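Local coordinates for protein aeromonas extracellular serine protease (Aeromonas sobria, PDB 3WQB) that cleaves peptide bonds that follow two basic residues, one of them lysine, as a secreted calcium-binding serine protease of the furin-like subtilase type, at residues E2-L7 and E22-G27; W254-S259 and I277-T282; L364-A369 and Y412-I417; P434-P439 and T468-E473; T464-P469 and E541-T546. The protein carries 1 engineered substitution. All coordinates share one frame; numbering follows the deposited sequence.

Interaction 1: E2-L7 and E22-G27; sequences EGCAPL and ERCLPG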
# COMPACT_ATOMS: atom_id res chain seq x y z
N GLU A 2 14.01 32.03 8.95
CA GLU A 2 15.29 32.57 8.49
C GLU A 2 16.32 32.66 9.61
O GLU A 2 17.53 32.71 9.36
CB GLU A 2 15.09 33.93 7.80
CG GLU A 2 14.36 33.81 6.45
CD GLU A 2 14.44 35.08 5.61
OE1 GLU A 2 15.32 35.94 5.87
OE2 GLU A 2 13.63 35.21 4.67
N GLY A 3 15.83 32.65 10.85
CA GLY A 3 16.67 32.61 12.05
C GLY A 3 17.20 31.23 12.42
O GLY A 3 17.91 31.08 13.42
N CYS A 4 16.84 30.22 11.63
CA CYS A 4 17.33 28.87 11.84
C CYS A 4 18.52 28.63 10.91
O CYS A 4 18.37 28.38 9.71
CB CYS A 4 16.21 27.85 11.59
SG CYS A 4 16.69 26.12 11.85
N ALA A 5 19.71 28.74 11.49
CA ALA A 5 20.95 28.73 10.74
C ALA A 5 21.38 27.32 10.36
O ALA A 5 21.00 26.37 11.03
CB ALA A 5 22.05 29.41 11.56
N PRO A 6 22.20 27.18 9.30
CA PRO A 6 22.74 25.85 9.00
C PRO A 6 23.62 25.33 10.13
O PRO A 6 24.25 26.12 10.85
CB PRO A 6 23.61 26.09 7.76
CG PRO A 6 23.06 27.34 7.16
CD PRO A 6 22.61 28.18 8.29
N LEU A 7 23.64 24.01 10.28
CA LEU A 7 24.59 23.36 11.17
C LEU A 7 25.71 22.78 10.34
O LEU A 7 25.52 22.45 9.16
CB LEU A 7 23.90 22.24 11.96
CG LEU A 7 22.85 22.65 12.99
CD1 LEU A 7 22.15 21.40 13.52
CD2 LEU A 7 23.45 23.47 14.14
N GLU A 22 18.07 22.39 19.54
CA GLU A 22 18.50 22.80 18.21
C GLU A 22 17.45 22.53 17.13
O GLU A 22 17.72 22.70 15.94
CB GLU A 22 19.83 22.12 17.84
CG GLU A 22 21.02 22.56 18.71
CD GLU A 22 21.42 24.02 18.51
OE1 GLU A 22 21.00 24.65 17.51
OE2 GLU A 22 22.17 24.54 19.36
N ARG A 23 16.27 22.10 17.55
CA ARG A 23 15.22 21.69 16.63
C ARG A 23 14.50 22.88 15.99
O ARG A 23 13.67 23.54 16.63
CB ARG A 23 14.27 20.75 17.38
CG ARG A 23 13.11 20.19 16.62
CD ARG A 23 12.59 19.01 17.38
NE ARG A 23 11.26 18.59 16.95
CZ ARG A 23 10.12 19.08 17.43
NH1 ARG A 23 10.12 20.04 18.35
NH2 ARG A 23 8.97 18.62 16.98
N CYS A 24 14.83 23.14 14.73
CA CYS A 24 14.20 24.19 13.91
C CYS A 24 14.42 23.88 12.44
O CYS A 24 15.31 23.10 12.09
CB CYS A 24 14.75 25.59 14.24
SG CYS A 24 16.54 25.84 13.91
N LEU A 25 13.61 24.50 11.59
CA LEU A 25 13.72 24.36 10.14
C LEU A 25 14.15 25.65 9.47
O LEU A 25 13.52 26.69 9.69
CB LEU A 25 12.37 23.98 9.54
CG LEU A 25 11.65 22.73 10.02
CD1 LEU A 25 10.22 22.69 9.47
CD2 LEU A 25 12.45 21.48 9.62
N PRO A 26 15.21 25.60 8.64
CA PRO A 26 15.48 26.75 7.78
C PRO A 26 14.36 26.95 6.76
O PRO A 26 13.58 26.02 6.46
CB PRO A 26 16.78 26.35 7.06
CG PRO A 26 17.40 25.28 7.91
CD PRO A 26 16.22 24.53 8.47
N GLY A 27 14.27 28.17 6.23
CA GLY A 27 13.39 28.43 5.10
C GLY A 27 12.45 29.59 5.30
O GLY A 27 12.11 29.96 6.43
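Glu2 meets Gly27 where the N-terminal arm of the chain begins to run beside the loop 22-27, but loosely: Glu2 N lies 3.8 Å from Gly27 O, and no hydrogen bond joins the two segments anywhere. The CB of Glu2 points away from the loop. The weight of the contact falls on Cys4, whose buried side chain turns straight to the other segment. With SG anti to the backbone N (chi1 -179°), it forms the disulfide to Cys24, SG to SG 2.1 Å, with a torsion about the S-S bond of 79°. From the other end, Cys24 SG stands between its own backbone N and carbonyl carbon (chi1 63°). Around this bridge the fit is close: Cys4 CB comes within 3.5 Å of Leu25 O, and the sulfur of Cys4 lies against the Pro26 ring, with SG 3.8 Å from Pro26 CD. CG and CB of the same ring border the carbonyl oxygen of Cys4, each at 3.7 Å. Farther along, Leu7 turns back to the loop and brings CD2 to 4.3 Å from Glu22 OE1, a light touch; the same OE1 forms a salt bridge with Arg64 of helix 60-64. Arg64 also packs against both cysteines. Two irregular pieces of chain, with no helix or strand between them, are thus tied by a covalent bond rather than by a hydrogen-bond network. The crosslink ties the N-terminal arm to the loop that leads through Gly27 to the calcium ligand Asn29, consistent with a secreted enzyme.

Interaction 2: W254-S259 and I277-T282; sequences WNLVVS and IFLSAT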
# COMPACT_ATOMS: atom_id res chain seq x y z
N TRP A 254 8.67 -5.96 -2.65
CA TRP A 254 9.26 -4.78 -3.30
C TRP A 254 8.58 -3.50 -2.83
O TRP A 254 9.23 -2.46 -2.73
CB TRP A 254 9.22 -4.90 -4.83
CG TRP A 254 9.66 -6.27 -5.25
CD1 TRP A 254 8.89 -7.24 -5.82
CD2 TRP A 254 10.95 -6.86 -5.01
NE1 TRP A 254 9.64 -8.39 -6.00
CE2 TRP A 254 10.90 -8.19 -5.50
CE3 TRP A 254 12.16 -6.39 -4.45
CZ2 TRP A 254 12.01 -9.06 -5.44
CZ3 TRP A 254 13.26 -7.26 -4.41
CH2 TRP A 254 13.17 -8.57 -4.90
N ASN A 255 7.29 -3.57 -2.50
CA ASN A 255 6.59 -2.44 -1.91
C ASN A 255 6.94 -2.29 -0.45
O ASN A 255 6.82 -3.25 0.33
CB ASN A 255 5.08 -2.64 -2.03
CG ASN A 255 4.55 -2.27 -3.38
OD1 ASN A 255 5.05 -1.35 -4.01
ND2 ASN A 255 3.51 -2.99 -3.83
N LEU A 256 7.39 -1.08 -0.08
CA LEU A 256 7.51 -0.69 1.31
C LEU A 256 6.15 -0.12 1.71
O LEU A 256 5.79 0.98 1.28
CB LEU A 256 8.63 0.35 1.46
CG LEU A 256 9.13 0.67 2.88
CD1 LEU A 256 10.41 1.49 2.83
CD2 LEU A 256 8.07 1.41 3.68
N VAL A 257 5.41 -0.88 2.51
CA VAL A 257 4.02 -0.53 2.84
C VAL A 257 3.97 0.30 4.12
O VAL A 257 4.60 -0.06 5.12
CB VAL A 257 3.13 -1.78 2.94
CG1 VAL A 257 1.68 -1.39 3.15
CG2 VAL A 257 3.23 -2.62 1.66
N VAL A 258 3.23 1.41 4.08
CA VAL A 258 3.21 2.35 5.21
C VAL A 258 1.83 2.62 5.76
O VAL A 258 0.86 2.77 5.01
CB VAL A 258 3.92 3.69 4.89
CG1 VAL A 258 5.36 3.45 4.50
CG2 VAL A 258 3.20 4.44 3.80
N SER A 259 1.76 2.68 7.09
CA SER A 259 0.56 3.13 7.77
C SER A 259 0.67 4.63 8.11
O SER A 259 1.75 5.22 8.06
CB SER A 259 0.35 2.32 9.04
OG SER A 259 1.41 2.51 9.96
N ILE A 277 3.04 -4.06 7.26
CA ILE A 277 3.45 -2.66 7.45
C ILE A 277 4.94 -2.64 7.76
O ILE A 277 5.42 -3.44 8.57
CB ILE A 277 2.66 -1.99 8.60
CG1 ILE A 277 1.15 -2.01 8.32
CG2 ILE A 277 3.15 -0.55 8.86
CD1 ILE A 277 0.72 -1.32 7.01
N PHE A 278 5.68 -1.76 7.09
CA PHE A 278 7.11 -1.61 7.36
C PHE A 278 7.38 -0.44 8.29
O PHE A 278 8.18 -0.56 9.23
CB PHE A 278 7.89 -1.46 6.05
CG PHE A 278 9.38 -1.66 6.21
CD1 PHE A 278 9.90 -2.94 6.24
CD2 PHE A 278 10.24 -0.57 6.37
CE1 PHE A 278 11.27 -3.14 6.41
CE2 PHE A 278 11.61 -0.77 6.53
CZ PHE A 278 12.12 -2.06 6.57
N LEU A 279 6.71 0.69 8.05
CA LEU A 279 6.89 1.91 8.83
C LEU A 279 5.57 2.65 8.96
O LEU A 279 4.65 2.50 8.13
CB LEU A 279 7.91 2.84 8.16
CG LEU A 279 9.37 2.41 8.09
CD1 LEU A 279 10.07 3.19 7.02
CD2 LEU A 279 10.04 2.58 9.45
N SER A 280 5.50 3.49 10.00
CA SER A 280 4.48 4.51 10.15
C SER A 280 5.04 5.85 9.68
O SER A 280 6.20 6.19 9.96
CB SER A 280 4.11 4.61 11.63
OG SER A 280 3.15 5.64 11.89
N ALA A 281 4.23 6.62 8.97
CA ALA A 281 4.61 7.97 8.61
C ALA A 281 3.40 8.88 8.72
O ALA A 281 2.28 8.43 8.89
CB ALA A 281 5.26 8.00 7.22
N THR A 282 3.66 10.18 8.63
CA THR A 282 2.67 11.22 8.88
C THR A 282 1.55 11.27 7.84
O THR A 282 1.81 11.40 6.65
CB THR A 282 3.36 12.58 8.95
OG1 THR A 282 4.28 12.69 7.87
CG2 THR A 282 4.15 12.69 10.23
O HOH W 1 0.70 4.58 11.85
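Val257 and Phe278 are joined by their backbones at the margin of the parallel sheet of the subtilisin-like alpha/beta domain, where 277-282 is the outermost strand beside 255-261. The strand segments diverge by 45°, and three hydrogen bonds link them: Phe278 N to Val257 O (2.8 Å, 175° at the hydrogen), Ser259 N to Leu279 O (3.1 Å) and Ala281 N to Ser259 O (3.0 Å). The first two donors lie in the plane of the carbonyl they reach. Leu279 O also receives a CA-H...O contact from Val258. Leu279 N, in contrast, is buried without a partner.

Apolar contacts fill in on both sides. Leu256 crosses Phe278 at about a right angle, its CD2 3.7 Å from Phe278 CB, while Leu279 CD1 lies at the edge of the ring. Val257 and Ile277 also cross at about a right angle, CG1 to CD1 4.0 Å. Helix 335-352 packs on Val258, whose side chain is about 9 Å from that of Ala336, the engineered residue at the predicted nucleophile position.

Polar side chains meet through water: one molecule donates to Ser259 OG, which also bonds Thr411 O, and lies 2.7 Å from Ser280 OG.

Interaction 3: L364-A369 and Y412-I417; sequences LLARSA and YGFGLI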
# COMPACT_ATOMS: atom_id res chain seq x y z
N LEU A 364 18.21 0.88 7.67
CA LEU A 364 18.46 2.09 8.44
C LEU A 364 17.16 2.71 8.97
O LEU A 364 17.11 3.11 10.12
CB LEU A 364 19.24 3.10 7.60
CG LEU A 364 20.68 2.64 7.35
CD1 LEU A 364 21.26 3.35 6.15
CD2 LEU A 364 21.54 2.85 8.58
N LEU A 365 16.14 2.79 8.12
CA LEU A 365 14.83 3.29 8.55
C LEU A 365 14.22 2.43 9.65
O LEU A 365 13.68 2.95 10.62
CB LEU A 365 13.89 3.38 7.34
CG LEU A 365 14.17 4.55 6.39
CD1 LEU A 365 13.52 4.33 5.04
CD2 LEU A 365 13.73 5.87 7.01
N ALA A 366 14.30 1.11 9.49
CA ALA A 366 13.75 0.20 10.50
C ALA A 366 14.46 0.34 11.84
O ALA A 366 13.81 0.42 12.87
CB ALA A 366 13.78 -1.24 10.02
N ARG A 367 15.79 0.39 11.82
CA ARG A 367 16.56 0.37 13.06
C ARG A 367 16.57 1.72 13.77
O ARG A 367 16.93 1.80 14.94
CB ARG A 367 17.99 -0.11 12.82
CG ARG A 367 18.05 -1.57 12.42
CD ARG A 367 19.50 -1.99 12.23
NE ARG A 367 19.68 -3.18 11.40
CZ ARG A 367 19.46 -4.43 11.79
NH1 ARG A 367 19.02 -4.69 13.02
NH2 ARG A 367 19.67 -5.43 10.94
N SER A 368 16.17 2.77 13.06
CA SER A 368 16.13 4.11 13.64
C SER A 368 14.71 4.59 13.98
O SER A 368 14.55 5.67 14.55
CB SER A 368 16.80 5.11 12.71
OG SER A 368 16.10 5.22 11.48
N ALA A 369 13.70 3.82 13.61
CA ALA A 369 12.30 4.25 13.80
C ALA A 369 11.91 4.37 15.27
O ALA A 369 12.45 3.67 16.14
CB ALA A 369 11.37 3.32 13.04
N TYR A 412 2.28 0.10 13.52
CA TYR A 412 3.31 1.08 13.21
C TYR A 412 4.51 0.50 12.46
O TYR A 412 5.47 1.21 12.18
CB TYR A 412 3.78 1.76 14.51
CG TYR A 412 2.65 2.40 15.28
CD1 TYR A 412 2.06 3.57 14.83
CD2 TYR A 412 2.17 1.82 16.44
CE1 TYR A 412 1.01 4.15 15.51
CE2 TYR A 412 1.12 2.39 17.14
CZ TYR A 412 0.55 3.56 16.66
OH TYR A 412 -0.50 4.15 17.34
N GLY A 413 4.46 -0.80 12.14
CA GLY A 413 5.63 -1.47 11.59
C GLY A 413 6.77 -1.39 12.60
O GLY A 413 6.59 -1.65 13.80
N PHE A 414 7.96 -1.03 12.11
CA PHE A 414 9.11 -0.82 12.97
C PHE A 414 9.04 0.50 13.74
O PHE A 414 9.83 0.73 14.66
CB PHE A 414 10.41 -0.95 12.17
CG PHE A 414 10.62 -2.33 11.64
CD1 PHE A 414 10.43 -2.62 10.29
CD2 PHE A 414 10.94 -3.37 12.52
CE1 PHE A 414 10.58 -3.92 9.82
CE2 PHE A 414 11.09 -4.67 12.05
CZ PHE A 414 10.91 -4.95 10.71
N GLY A 415 8.07 1.34 13.39
CA GLY A 415 7.85 2.59 14.09
C GLY A 415 7.72 3.80 13.19
O GLY A 415 7.71 3.69 11.96
N LEU A 416 7.64 4.97 13.82
CA LEU A 416 7.55 6.22 13.09
C LEU A 416 8.92 6.63 12.56
O LEU A 416 9.91 6.63 13.29
CB LEU A 416 6.99 7.31 14.00
CG LEU A 416 7.02 8.76 13.52
CD1 LEU A 416 6.18 8.94 12.27
CD2 LEU A 416 6.58 9.71 14.62
N ILE A 417 8.97 6.99 11.28
CA ILE A 417 10.21 7.45 10.66
C ILE A 417 10.91 8.51 11.51
O ILE A 417 10.29 9.46 11.99
CB ILE A 417 9.91 8.01 9.27
CG1 ILE A 417 9.48 6.88 8.34
CG2 ILE A 417 11.13 8.75 8.71
CD1 ILE A 417 9.05 7.33 6.95
O HOH W 2 10.69 1.65 17.04
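Ala369 fits against the loop segment 412-417 with its methyl group foremost: Ala369 CB is 3.4 Å from Phe414 O and 3.7 Å from Gly415 C. It lies near the C-terminal end of helix 358-368 and has the largest area buried by the contact. Gly415 has no side chain to meet it; a beta carbon there would lie tight against Ala369 CB, and the backbone angles of Gly415 call for glycine as well. Ala369 also offers a CA-H...O contact to Leu416 O, 3.4 Å from its CA.

Phe414 is the second main element. It belongs to a type II' beta turn from Tyr412 to Gly415, closed by the bond from Gly415 N to Tyr412 O, in the loop that precedes helix 419-426 of the subtilisin-like domain. Gly413 takes the positive phi that this turn requires. The first torsion of Phe414 (chi1 -65°) sets CG beside the backbone N, anti to the carbonyl carbon. Over one face of the ring sits the methyl group of Ala366 in a CH-pi contact, Ala366 CB lying 4.0 Å from the centroid of the Phe414 ring and 29° from the normal. The nearest ring atom to Ala366 CB is Phe414 CD1, at 3.6 Å. Phe278 and Phe408 each make an edge-to-face contact with the same ring.

Away from the ring, Leu365 CD2 meets Ile417 CG2 at 4.2 Å, both residues also packing on helix 335-352. A water donates to Ala369 O or Phe414 O, within 2.8 Å of each.

Interaction 4: P434-P439 and T468-E473; sequences PLVQLP and TPLTVE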
# COMPACT_ATOMS: atom_id res chain seq x y z
N PRO A 434 24.02 -9.60 -0.61
CA PRO A 434 22.94 -9.68 -1.59
C PRO A 434 21.69 -10.38 -1.07
O PRO A 434 21.76 -11.26 -0.20
CB PRO A 434 23.58 -10.48 -2.74
CG PRO A 434 25.02 -10.17 -2.62
CD PRO A 434 25.27 -10.17 -1.15
N LEU A 435 20.54 -9.97 -1.59
CA LEU A 435 19.28 -10.61 -1.25
C LEU A 435 19.27 -12.06 -1.73
O LEU A 435 19.65 -12.35 -2.88
CB LEU A 435 18.11 -9.87 -1.91
CG LEU A 435 16.71 -10.41 -1.59
CD1 LEU A 435 16.31 -10.19 -0.14
CD2 LEU A 435 15.68 -9.79 -2.51
N VAL A 436 18.85 -12.96 -0.85
CA VAL A 436 18.58 -14.35 -1.18
C VAL A 436 17.08 -14.56 -1.05
O VAL A 436 16.48 -14.27 -0.01
CB VAL A 436 19.33 -15.30 -0.23
CG1 VAL A 436 18.94 -16.75 -0.49
CG2 VAL A 436 20.84 -15.13 -0.37
N GLN A 437 16.48 -15.06 -2.12
CA GLN A 437 15.07 -15.43 -2.11
C GLN A 437 15.01 -16.95 -2.16
O GLN A 437 15.26 -17.57 -3.21
CB GLN A 437 14.37 -14.82 -3.33
CG GLN A 437 14.46 -13.31 -3.36
CD GLN A 437 13.87 -12.73 -4.62
OE1 GLN A 437 12.66 -12.83 -4.84
NE2 GLN A 437 14.70 -12.12 -5.45
N LEU A 438 14.71 -17.56 -1.02
CA LEU A 438 14.69 -19.01 -0.96
C LEU A 438 13.55 -19.55 -1.82
O LEU A 438 12.52 -18.89 -1.97
CB LEU A 438 14.55 -19.52 0.49
CG LEU A 438 15.71 -19.27 1.44
CD1 LEU A 438 15.42 -19.88 2.80
CD2 LEU A 438 17.02 -19.84 0.89
N PRO A 439 13.74 -20.74 -2.41
CA PRO A 439 12.64 -21.32 -3.17
C PRO A 439 11.39 -21.48 -2.30
O PRO A 439 11.50 -21.77 -1.10
CB PRO A 439 13.19 -22.70 -3.57
CG PRO A 439 14.67 -22.55 -3.53
CD PRO A 439 14.95 -21.58 -2.42
N THR A 468 18.18 -23.87 5.28
CA THR A 468 19.23 -22.92 4.92
C THR A 468 19.47 -21.95 6.06
O THR A 468 18.51 -21.35 6.58
CB THR A 468 18.87 -22.12 3.63
OG1 THR A 468 18.49 -23.04 2.60
CG2 THR A 468 20.06 -21.29 3.14
N PRO A 469 20.74 -21.78 6.47
CA PRO A 469 21.02 -20.67 7.36
C PRO A 469 20.82 -19.39 6.56
O PRO A 469 21.41 -19.21 5.49
CB PRO A 469 22.49 -20.88 7.75
CG PRO A 469 23.08 -21.66 6.64
CD PRO A 469 21.96 -22.52 6.10
N LEU A 470 19.93 -18.55 7.06
CA LEU A 470 19.70 -17.24 6.46
C LEU A 470 19.21 -16.29 7.53
O LEU A 470 18.46 -16.70 8.41
CB LEU A 470 18.65 -17.33 5.35
CG LEU A 470 18.73 -16.29 4.23
CD1 LEU A 470 19.96 -16.53 3.37
CD2 LEU A 470 17.47 -16.30 3.36
N THR A 471 19.62 -15.03 7.44
CA THR A 471 19.06 -13.97 8.27
C THR A 471 17.84 -13.45 7.53
O THR A 471 17.92 -13.06 6.37
CB THR A 471 20.08 -12.86 8.49
OG1 THR A 471 21.20 -13.41 9.20
CG2 THR A 471 19.46 -11.70 9.28
N VAL A 472 16.70 -13.47 8.21
CA VAL A 472 15.42 -13.10 7.62
C VAL A 472 15.31 -11.59 7.44
O VAL A 472 15.72 -10.81 8.30
CB VAL A 472 14.24 -13.58 8.50
CG1 VAL A 472 12.91 -13.13 7.91
CG2 VAL A 472 14.25 -15.09 8.67
N GLU A 473 14.76 -11.19 6.30
CA GLU A 473 14.26 -9.83 6.15
C GLU A 473 12.74 -9.88 6.18
O GLU A 473 12.11 -9.28 7.05
CB GLU A 473 14.80 -9.17 4.88
CG GLU A 473 16.31 -8.89 4.96
CD GLU A 473 16.98 -8.70 3.62
OE1 GLU A 473 16.42 -8.00 2.74
OE2 GLU A 473 18.09 -9.24 3.44
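Leu438 and Leu470 reach toward each other, tip to tip, between two chain segments of the P-domain, the beta-rich C-terminal domain of furin-like proteases. The segments run at 130° to each other with CA atoms no nearer than about 8 Å, so side chains alone bridge the interval, and no hydrogen bond crosses it. Leu470 CD2 comes to 4.0 Å from Leu438 CG. The second methyl of Leu470 is given to Val436: CD1 lies 3.9 Å from Val436 CB and nearly as close to CG1, the two side chains crossing obliquely. CD1 thus rests on Val436, while CD2 touches Leu438 and also borders Val436. The CG of Leu470 is anti to the backbone N (chi1 -153°), a setting some way from the ideal 180°.

Leu438 has a further neighbour in Thr468, and here the side chains slide past each other in opposite directions. Leu438 CD2 lies 3.9 Å from Thr468 OG1 and 4.0 Å from Thr468 CB, a van der Waals contact. Behind these residues, strand 583-595 pairs with the backbone of Val436 and Leu438, and its Val592 packs on Leu438.

At the far end of the contact Leu435 meets Glu473, where the chain turns a corner. The carboxylate is held by others, OE2 by a salt bridge to Arg359 and a hydrogen bond to His595. Against it lies a methyl group: Leu435 CD1 is 3.6 Å from Glu473 OE1, and within 4.1 Å of both CD and OE2 of the same group.

Interaction 5: T464-P469 and E541-T546; sequences TRIATP and ESAQGT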
# COMPACT_ATOMS: atom_id res chain seq x y z
N THR A 464 6.69 -26.57 8.48
CA THR A 464 7.73 -26.91 7.51
C THR A 464 9.09 -26.48 8.06
O THR A 464 9.19 -25.52 8.83
CB THR A 464 7.46 -26.26 6.12
OG1 THR A 464 8.35 -26.81 5.14
CG2 THR A 464 7.63 -24.75 6.15
N ARG A 465 10.14 -27.19 7.67
CA ARG A 465 11.49 -26.83 8.06
C ARG A 465 12.21 -26.08 6.95
O ARG A 465 12.20 -26.50 5.79
CB ARG A 465 12.30 -28.08 8.44
CG ARG A 465 13.68 -27.73 8.97
CD ARG A 465 14.40 -28.93 9.56
NE ARG A 465 15.71 -28.55 10.08
CZ ARG A 465 16.86 -28.58 9.40
NH1 ARG A 465 16.90 -28.98 8.14
NH2 ARG A 465 17.97 -28.19 10.00
N ILE A 466 12.84 -24.97 7.33
CA ILE A 466 13.77 -24.28 6.44
C ILE A 466 15.18 -24.70 6.85
O ILE A 466 15.60 -24.48 7.99
CB ILE A 466 13.59 -22.74 6.53
CG1 ILE A 466 12.21 -22.30 6.01
CG2 ILE A 466 14.75 -22.00 5.83
CD1 ILE A 466 11.99 -22.45 4.51
N ALA A 467 15.92 -25.32 5.92
CA ALA A 467 17.23 -25.88 6.24
C ALA A 467 18.35 -24.85 6.16
O ALA A 467 19.34 -24.95 6.89
CB ALA A 467 17.54 -27.05 5.32
N THR A 468 18.18 -23.87 5.28
CA THR A 468 19.23 -22.92 4.92
C THR A 468 19.47 -21.95 6.06
O THR A 468 18.51 -21.35 6.58
CB THR A 468 18.87 -22.12 3.63
OG1 THR A 468 18.49 -23.04 2.60
CG2 THR A 468 20.06 -21.29 3.14
N PRO A 469 20.74 -21.78 6.47
CA PRO A 469 21.02 -20.67 7.36
C PRO A 469 20.82 -19.39 6.56
O PRO A 469 21.41 -19.21 5.49
CB PRO A 469 22.49 -20.88 7.75
CG PRO A 469 23.08 -21.66 6.64
CD PRO A 469 21.96 -22.52 6.10
N GLU A 541 16.02 -12.27 12.41
CA GLU A 541 16.07 -13.62 12.98
C GLU A 541 16.74 -14.62 12.04
O GLU A 541 16.81 -14.40 10.83
CB GLU A 541 14.65 -14.12 13.30
CG GLU A 541 13.98 -13.38 14.45
CD GLU A 541 12.72 -14.04 14.97
OE1 GLU A 541 12.33 -15.13 14.48
OE2 GLU A 541 12.11 -13.46 15.88
N SER A 542 17.20 -15.74 12.59
CA SER A 542 17.67 -16.86 11.79
C SER A 542 16.48 -17.63 11.22
O SER A 542 15.51 -17.90 11.93
CB SER A 542 18.54 -17.79 12.63
OG SER A 542 18.85 -18.97 11.90
N ALA A 543 16.56 -17.97 9.94
CA ALA A 543 15.49 -18.70 9.26
C ALA A 543 15.49 -20.20 9.54
O ALA A 543 14.49 -20.87 9.31
CB ALA A 543 15.58 -18.46 7.76
N GLN A 544 16.61 -20.72 10.03
CA GLN A 544 16.81 -22.17 10.11
C GLN A 544 15.96 -22.80 11.19
O GLN A 544 16.00 -22.40 12.35
CB GLN A 544 18.28 -22.48 10.33
CG GLN A 544 18.65 -23.94 10.21
CD GLN A 544 20.14 -24.15 10.37
OE1 GLN A 544 20.68 -23.97 11.46
NE2 GLN A 544 20.81 -24.50 9.28
N GLY A 545 15.20 -23.83 10.80
CA GLY A 545 14.33 -24.52 11.73
C GLY A 545 12.91 -24.56 11.24
O GLY A 545 12.62 -24.30 10.07
N THR A 546 12.00 -24.87 12.16
CA THR A 546 10.61 -25.07 11.80
C THR A 546 9.78 -23.80 11.89
O THR A 546 9.88 -23.03 12.85
CB THR A 546 9.96 -26.18 12.66
OG1 THR A 546 10.22 -25.94 14.05
CG2 THR A 546 10.49 -27.56 12.29
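Ile466 and Gly545 hold the close part of this contact by a reciprocal pair of backbone hydrogen bonds, Ile466 N to Gly545 O at 2.8 Å and Gly545 N to Ile466 O at 2.9 Å. Beside it the chains come nearer still, with CA atoms of Arg465 and Thr546 only 4.2 Å apart in the adjoining non-hydrogen-bonded pair. CA-H...O contacts flank the bonds, among them Thr546 CA to Thr464 O at 3.3 Å. The buried side of the pairing carries Ile466: its CB is 3.5 Å from Ala543 O, and CG2 meets Ala543 CB. Strands 436-444 and 583-595 cover this side.

The pairing is antiparallel and joins strand 460-466, an outermost strand of a four-stranded P-domain sheet, to strand 545-553. Gly545 adopts backbone angles that call for glycine.

On the solvent side the hold passes to the exposed Gln544. Its CG is anti to the backbone N (chi1 -171°) and the chain runs on extended. Gln544 NE2 bonds Ala467 O at 2.8 Å, almost straight (176°), with the acceptor in the amide plane though the donor is tilted 26° from the carbonyl plane. This one polar bond holds the loop that follows the strand, while Pro469 CD lies 3.9 Å from Gln544 NE2. Looser still is Arg465, whose extended chain lays CG against Gly545 O; across the two segments its guanidinium comes no closer to Gln544 than 4.3 Å, from Arg465 NH2 to Gln544 CG.

Interactions 2 and 3 form one unit, centres 9 Å apart: Phe278 O lies 2.9 Å from Phe414 N and Ser280 N 3.0 Å from Gly415 O, both probable hydrogen bonds, so the loop 412-417 lies along the edge strand 277-282. Interactions 4 and 5 are similarly joined in the P-domain, sharing Thr468 and Pro469, with Leu470 O 2.7 Å from Ala543 N. Between the two domains, Trp254 CH2 of interaction 2 packs 3.7 Å from Leu435 CD2 of interaction 4. Interaction 2 lies nearest the active site, Val258 being about 11 Å from the predicted charge relay residue His115 between side chains. Interaction 1 stands apart, its centre 49 Å from that of interaction 5, with Gly27 about 9 Å from a calcium ion.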